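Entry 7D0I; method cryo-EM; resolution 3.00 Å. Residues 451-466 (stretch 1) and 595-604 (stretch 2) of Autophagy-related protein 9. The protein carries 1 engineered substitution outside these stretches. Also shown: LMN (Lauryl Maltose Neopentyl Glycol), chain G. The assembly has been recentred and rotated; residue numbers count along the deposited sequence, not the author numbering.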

# COMPACT_ATOMS: atom_id res chain seq x y z
N ALA A 451 1.74 -14.63 -43.33
CA ALA A 451 2.27 -13.29 -43.15
C ALA A 451 1.65 -12.29 -44.11
O ALA A 451 2.30 -11.31 -44.48
CB ALA A 451 3.79 -13.29 -43.29
N LEU A 452 0.42 -12.54 -44.54
CA LEU A 452 -0.35 -11.54 -45.28
C LEU A 452 -1.28 -10.75 -44.38
O LEU A 452 -1.60 -9.60 -44.70
CB LEU A 452 -1.17 -12.22 -46.39
CG LEU A 452 -1.77 -11.34 -47.49
CD1 LEU A 452 -1.75 -12.08 -48.80
CD2 LEU A 452 -3.19 -10.91 -47.14
N SER A 453 -1.71 -11.33 -43.27
CA SER A 453 -2.55 -10.64 -42.30
C SER A 453 -1.76 -9.94 -41.22
O SER A 453 -2.31 -9.64 -40.15
CB SER A 453 -3.54 -11.62 -41.67
OG SER A 453 -4.17 -11.04 -40.55
N THR A 454 -0.47 -9.68 -41.44
CA THR A 454 0.32 -8.94 -40.48
C THR A 454 -0.16 -7.50 -40.45
O THR A 454 -0.08 -6.79 -41.46
CB THR A 454 1.80 -9.00 -40.82
OG1 THR A 454 2.30 -10.31 -40.52
CG2 THR A 454 2.56 -7.98 -40.02
N ARG A 455 -0.67 -7.06 -39.31
CA ARG A 455 -1.22 -5.72 -39.18
C ARG A 455 -0.22 -4.81 -38.49
O ARG A 455 0.54 -5.22 -37.61
CB ARG A 455 -2.53 -5.76 -38.40
CG ARG A 455 -3.60 -6.59 -39.06
CD ARG A 455 -4.79 -6.78 -38.16
NE ARG A 455 -5.74 -5.68 -38.25
CZ ARG A 455 -6.86 -5.73 -38.97
NH1 ARG A 455 -7.15 -6.83 -39.63
NH2 ARG A 455 -7.68 -4.70 -39.01
N ARG A 456 -0.22 -3.55 -38.92
CA ARG A 456 0.64 -2.51 -38.38
C ARG A 456 -0.17 -1.23 -38.30
O ARG A 456 -1.21 -1.09 -38.94
CB ARG A 456 1.87 -2.31 -39.26
CG ARG A 456 2.81 -3.49 -39.31
CD ARG A 456 3.73 -3.50 -38.12
NE ARG A 456 4.57 -4.70 -38.08
CZ ARG A 456 4.27 -5.79 -37.39
NH1 ARG A 456 3.15 -5.85 -36.68
NH2 ARG A 456 5.09 -6.83 -37.41
N TYR A 457 0.31 -0.28 -37.50
CA TYR A 457 -0.34 1.01 -37.41
C TYR A 457 -0.03 1.85 -38.64
O TYR A 457 1.11 1.89 -39.10
CB TYR A 457 0.09 1.76 -36.16
CG TYR A 457 -0.27 1.09 -34.86
CD1 TYR A 457 -1.57 1.05 -34.42
CD2 TYR A 457 0.70 0.52 -34.07
CE1 TYR A 457 -1.89 0.43 -33.24
CE2 TYR A 457 0.39 -0.09 -32.89
CZ TYR A 457 -0.91 -0.13 -32.48
OH TYR A 457 -1.22 -0.74 -31.30
N THR A 458 -1.04 2.52 -39.16
CA THR A 458 -0.83 3.40 -40.29
C THR A 458 0.03 4.59 -39.88
O THR A 458 0.08 4.95 -38.71
CB THR A 458 -2.16 3.90 -40.84
OG1 THR A 458 -2.80 4.71 -39.86
CG2 THR A 458 -3.06 2.74 -41.16
N PRO A 459 0.74 5.20 -40.83
CA PRO A 459 1.57 6.36 -40.48
C PRO A 459 0.81 7.50 -39.84
O PRO A 459 1.41 8.29 -39.11
CB PRO A 459 2.16 6.78 -41.83
CG PRO A 459 2.23 5.52 -42.58
CD PRO A 459 1.01 4.75 -42.20
N LEU A 460 -0.49 7.61 -40.08
CA LEU A 460 -1.28 8.62 -39.39
C LEU A 460 -1.67 8.17 -37.99
O LEU A 460 -1.91 9.02 -37.13
CB LEU A 460 -2.53 8.94 -40.20
CG LEU A 460 -3.44 10.02 -39.63
CD1 LEU A 460 -2.77 11.36 -39.72
CD2 LEU A 460 -4.74 10.02 -40.37
N ALA A 461 -1.75 6.87 -37.76
CA ALA A 461 -1.98 6.39 -36.41
C ALA A 461 -0.77 6.58 -35.52
O ALA A 461 -0.91 6.65 -34.31
CB ALA A 461 -2.35 4.91 -36.43
N LEU A 462 0.42 6.66 -36.11
CA LEU A 462 1.62 6.85 -35.32
C LEU A 462 1.88 8.30 -34.98
O LEU A 462 2.74 8.58 -34.13
CB LEU A 462 2.83 6.27 -36.06
CG LEU A 462 2.91 4.75 -36.07
CD1 LEU A 462 4.24 4.32 -36.60
CD2 LEU A 462 2.72 4.24 -34.68
N TRP A 463 1.18 9.24 -35.61
CA TRP A 463 1.20 10.63 -35.18
C TRP A 463 0.02 10.99 -34.31
O TRP A 463 0.05 12.03 -33.65
CB TRP A 463 1.23 11.56 -36.39
CG TRP A 463 2.58 11.69 -37.00
CD1 TRP A 463 2.98 11.23 -38.20
CD2 TRP A 463 3.72 12.33 -36.42
NE1 TRP A 463 4.29 11.54 -38.42
CE2 TRP A 463 4.77 12.22 -37.33
CE3 TRP A 463 3.95 12.99 -35.21
CZ2 TRP A 463 6.03 12.74 -37.09
CZ3 TRP A 463 5.20 13.50 -34.97
CH2 TRP A 463 6.22 13.38 -35.90
N THR A 464 -1.02 10.15 -34.30
CA THR A 464 -2.12 10.32 -33.38
C THR A 464 -1.77 9.80 -32.00
O THR A 464 -2.23 10.35 -30.99
CB THR A 464 -3.35 9.59 -33.91
OG1 THR A 464 -3.65 10.06 -35.23
CG2 THR A 464 -4.53 9.87 -33.04
N PHE A 465 -0.95 8.76 -31.92
CA PHE A 465 -0.55 8.21 -30.64
C PHE A 465 0.61 8.96 -30.02
O PHE A 465 0.83 8.84 -28.81
CB PHE A 465 -0.15 6.74 -30.80
CG PHE A 465 -1.23 5.86 -31.33
CD1 PHE A 465 -2.55 6.27 -31.33
CD2 PHE A 465 -0.94 4.61 -31.81
CE1 PHE A 465 -3.53 5.45 -31.81
CE2 PHE A 465 -1.92 3.80 -32.28
CZ PHE A 465 -3.22 4.21 -32.28
N ARG A 466 1.34 9.74 -30.80
CA ARG A 466 2.56 10.37 -30.32
C ARG A 466 2.23 11.43 -29.28
O ARG A 466 1.28 12.19 -29.44
CB ARG A 466 3.33 10.98 -31.47
CG ARG A 466 4.67 11.52 -31.12
CD ARG A 466 5.67 10.45 -30.83
NE ARG A 466 7.03 10.96 -30.81
CZ ARG A 466 7.79 11.09 -31.88
NH1 ARG A 466 7.32 10.75 -33.06
NH2 ARG A 466 9.00 11.57 -31.78
N GLU A 595 -13.21 1.53 -35.89
CA GLU A 595 -12.29 2.66 -35.87
C GLU A 595 -10.86 2.20 -35.58
O GLU A 595 -9.91 2.60 -36.27
CB GLU A 595 -12.74 3.68 -34.83
CG GLU A 595 -12.06 5.02 -35.00
CD GLU A 595 -12.24 5.92 -33.81
OE1 GLU A 595 -12.76 5.44 -32.78
OE2 GLU A 595 -11.87 7.11 -33.89
N PHE A 596 -10.69 1.35 -34.56
CA PHE A 596 -9.35 0.90 -34.23
C PHE A 596 -8.73 0.10 -35.36
O PHE A 596 -7.51 0.09 -35.51
CB PHE A 596 -9.37 0.06 -32.96
CG PHE A 596 -8.01 -0.37 -32.52
CD1 PHE A 596 -7.55 -1.64 -32.81
CD2 PHE A 596 -7.18 0.49 -31.84
CE1 PHE A 596 -6.30 -2.03 -32.42
CE2 PHE A 596 -5.94 0.10 -31.45
CZ PHE A 596 -5.50 -1.16 -31.73
N CYS A 597 -9.54 -0.58 -36.17
CA CYS A 597 -8.99 -1.25 -37.34
C CYS A 597 -8.76 -0.29 -38.50
O CYS A 597 -8.05 -0.65 -39.44
CB CYS A 597 -9.90 -2.39 -37.77
SG CYS A 597 -9.62 -3.93 -36.88
N SER A 598 -9.36 0.90 -38.46
CA SER A 598 -8.90 1.95 -39.36
C SER A 598 -7.54 2.48 -38.94
O SER A 598 -6.75 2.90 -39.79
CB SER A 598 -9.90 3.09 -39.40
OG SER A 598 -9.70 3.96 -38.30
N LEU A 599 -7.24 2.46 -37.63
CA LEU A 599 -5.92 2.87 -37.16
C LEU A 599 -4.88 1.76 -37.30
O LEU A 599 -3.71 2.05 -37.51
CB LEU A 599 -5.98 3.30 -35.70
CG LEU A 599 -6.74 4.57 -35.36
CD1 LEU A 599 -7.12 4.53 -33.91
CD2 LEU A 599 -5.88 5.77 -35.63
N TYR A 600 -5.29 0.51 -37.18
CA TYR A 600 -4.41 -0.65 -37.12
C TYR A 600 -4.73 -1.53 -38.32
O TYR A 600 -5.54 -2.45 -38.23
CB TYR A 600 -4.64 -1.37 -35.81
CG TYR A 600 -3.88 -2.64 -35.56
CD1 TYR A 600 -2.54 -2.61 -35.25
CD2 TYR A 600 -4.52 -3.85 -35.54
CE1 TYR A 600 -1.85 -3.76 -34.98
CE2 TYR A 600 -3.84 -5.00 -35.27
CZ TYR A 600 -2.51 -4.95 -34.99
OH TYR A 600 -1.83 -6.11 -34.73
N SER A 601 -4.09 -1.24 -39.45
CA SER A 601 -4.49 -1.81 -40.73
C SER A 601 -3.60 -2.97 -41.11
O SER A 601 -2.69 -3.36 -40.37
CB SER A 601 -4.46 -0.74 -41.82
OG SER A 601 -5.42 0.27 -41.58
N TYR A 602 -3.86 -3.54 -42.28
CA TYR A 602 -2.98 -4.56 -42.83
C TYR A 602 -1.74 -3.90 -43.42
O TYR A 602 -1.79 -2.78 -43.91
CB TYR A 602 -3.69 -5.36 -43.92
CG TYR A 602 -4.81 -6.24 -43.43
CD1 TYR A 602 -4.54 -7.40 -42.74
CD2 TYR A 602 -6.13 -5.91 -43.69
CE1 TYR A 602 -5.55 -8.20 -42.29
CE2 TYR A 602 -7.15 -6.71 -43.24
CZ TYR A 602 -6.85 -7.86 -42.55
OH TYR A 602 -7.87 -8.66 -42.10
N ARG A 603 -0.63 -4.62 -43.37
CA ARG A 603 0.61 -4.06 -43.90
C ARG A 603 0.54 -3.85 -45.40
O ARG A 603 1.11 -2.89 -45.92
CB ARG A 603 1.79 -4.95 -43.53
CG ARG A 603 3.10 -4.47 -44.08
CD ARG A 603 4.18 -5.49 -43.83
NE ARG A 603 4.64 -5.48 -42.44
CZ ARG A 603 5.49 -6.36 -41.94
NH1 ARG A 603 5.99 -7.32 -42.70
NH2 ARG A 603 5.86 -6.28 -40.67
N ILE A 604 -0.17 -4.72 -46.12
CA ILE A 604 -0.28 -4.57 -47.56
C ILE A 604 -1.14 -3.36 -47.92
O ILE A 604 -0.86 -2.64 -48.88
CB ILE A 604 -0.81 -5.87 -48.19
CG1 ILE A 604 -0.96 -5.71 -49.70
CG2 ILE A 604 -2.12 -6.28 -47.56
CD1 ILE A 604 0.35 -5.48 -50.41
C1 LMN G . 14.29 11.92 -43.33
O1 LMN G . 14.80 12.24 -44.50
C2 LMN G . 15.22 10.98 -42.54
O2 LMN G . 16.50 11.60 -42.42
C3 LMN G . 14.67 10.73 -41.18
O3 LMN G . 15.57 9.81 -40.48
C4 LMN G . 13.31 10.15 -41.20
O4 LMN G . 12.74 10.26 -39.82
C5 LMN G . 12.37 10.84 -42.14
O5 LMN G . 12.96 11.13 -43.47
C6 LMN G . 11.12 9.98 -42.34
O6 LMN G . 11.46 8.62 -42.24
CAA LMN G . 13.63 11.24 -56.86
CAB LMN G . 10.63 15.01 -54.37
OAI LMN G . 9.14 6.13 -38.01
OAJ LMN G . 9.07 10.97 -37.72
OAL LMN G . 14.40 18.27 -39.61
OAN LMN G . 10.54 15.46 -41.53
OAP LMN G . 12.00 16.59 -43.23
OAQ LMN G . 12.06 5.88 -36.62
OAR LMN G . 10.09 12.34 -35.51
OAS LMN G . 14.53 7.16 -36.71
OAT LMN G . 13.02 11.86 -35.77
OAU LMN G . 13.70 10.19 -37.42
OAV LMN G . 13.09 14.95 -37.25
CAW LMN G . 14.57 11.14 -55.63
CAX LMN G . 10.27 14.53 -52.95
CAY LMN G . 13.71 10.95 -54.35
CAZ LMN G . 9.77 15.75 -52.14
CBA LMN G . 14.13 11.98 -53.28
CBB LMN G . 10.76 16.07 -50.98
CBC LMN G . 12.95 12.18 -52.28
CBD LMN G . 10.65 17.58 -50.65
CBE LMN G . 13.29 13.33 -51.29
CBF LMN G . 11.92 18.05 -49.89
CBG LMN G . 14.75 13.17 -50.78
CBH LMN G . 12.35 16.96 -48.88
CBI LMN G . 14.99 14.15 -49.59
CBJ LMN G . 13.70 17.38 -48.22
CBK LMN G . 14.59 13.45 -48.24
CBL LMN G . 13.82 16.69 -46.82
CBM LMN G . 10.18 6.63 -38.82
CBN LMN G . 9.26 12.11 -38.52
CBP LMN G . 13.33 17.35 -39.62
CBQ LMN G . 15.43 14.07 -47.07
CBR LMN G . 13.30 15.29 -46.31
CBS LMN G . 13.89 12.96 -45.34
CBT LMN G . 15.34 15.05 -44.66
OBV LMN G . 14.54 15.98 -43.91
OBX LMN G . 14.31 16.46 -41.66
OBY LMN G . 11.24 8.82 -38.78
OBZ LMN G . 10.95 13.83 -38.79
OCB LMN G . 13.09 13.81 -39.85
CCC LMN G . 11.02 7.57 -38.01
CCD LMN G . 10.11 13.12 -37.79
CCF LMN G . 13.75 16.09 -40.33
CCH LMN G . 11.87 14.84 -41.61
CCJ LMN G . 14.04 15.48 -42.70
CCL LMN G . 12.54 15.31 -42.85
CCM LMN G . 14.49 14.35 -45.83
CCN LMN G . 12.33 6.88 -37.63
CCO LMN G . 10.90 12.37 -36.70
CCQ LMN G . 12.57 15.09 -40.33
CCR LMN G . 12.63 9.01 -39.24
CCS LMN G . 12.32 13.29 -38.82
CCT LMN G . 13.30 7.86 -37.10
CCU LMN G . 12.22 12.94 -36.34
CCV LMN G . 13.64 8.92 -38.09
CCW LMN G . 12.99 13.53 -37.47

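Two short antiparallel strands, 455-457 and 600-602, join the stretches, which bury 953 Å² between them. Arg456 N donates to Ser601 O (2.9 Å), and Ser601 N returns a weak bond to Arg456 O (2.9 Å). The pairing is extended at one end by Arg603 N to Thr454 O (2.9 Å) and at the other by Thr458 N to Leu599 O (3.2 Å). Arg455, with the largest area covered, points its CA-to-CB bond toward stretch 2. Its chi1 m and chi2 t carry the chain along stretch 2; chi3 p then turns the guanidinium so that Arg455 NE donates to Tyr600 O (3.2 Å), while Arg455 CZ lies 4.4 Å from the ring centroid of Tyr602, over its face, a cation-pi contact. The aliphatic start of the same side chain is used too: Arg455 CB sits 3.8 Å from the Tyr600 ring centroid in a CH-pi contact. A long side chain with a charged planar end thus serves two tyrosines at once. Tyr600 (chi1 t) and Tyr457 (chi1 m) share one face of the sheet, and their rings meet obliquely, Tyr457 CE1 3.7 Å from Tyr600 CD1; both are buried, with hydroxyls hydrogen-bonded elsewhere in the structure. Arg456 and Ser601 occupy the other face. There Arg456 NE comes within 3.3 Å of Arg603 NH2, two donors of like charge that cannot bond; Arg456, folded by chi1 m and chi2 m, instead gives a weak bond from NH1 to Arg455 O (2.8 Å). Beyond the strands, Thr458 in rotamer p places OG1 to accept from Ala461 N (3.2 Å), a capping bond, while Thr458 CG2 packs 3.4 Å from Ser601 OG. Leu599 (m, t) fills the apolar corner: Leu599 CD2 is 3.7 Å from Ala461 CB, whose small side chain permits close approach, and Leu599 CD1 is 4.2 Å from Phe465 CZ, at the ring edge.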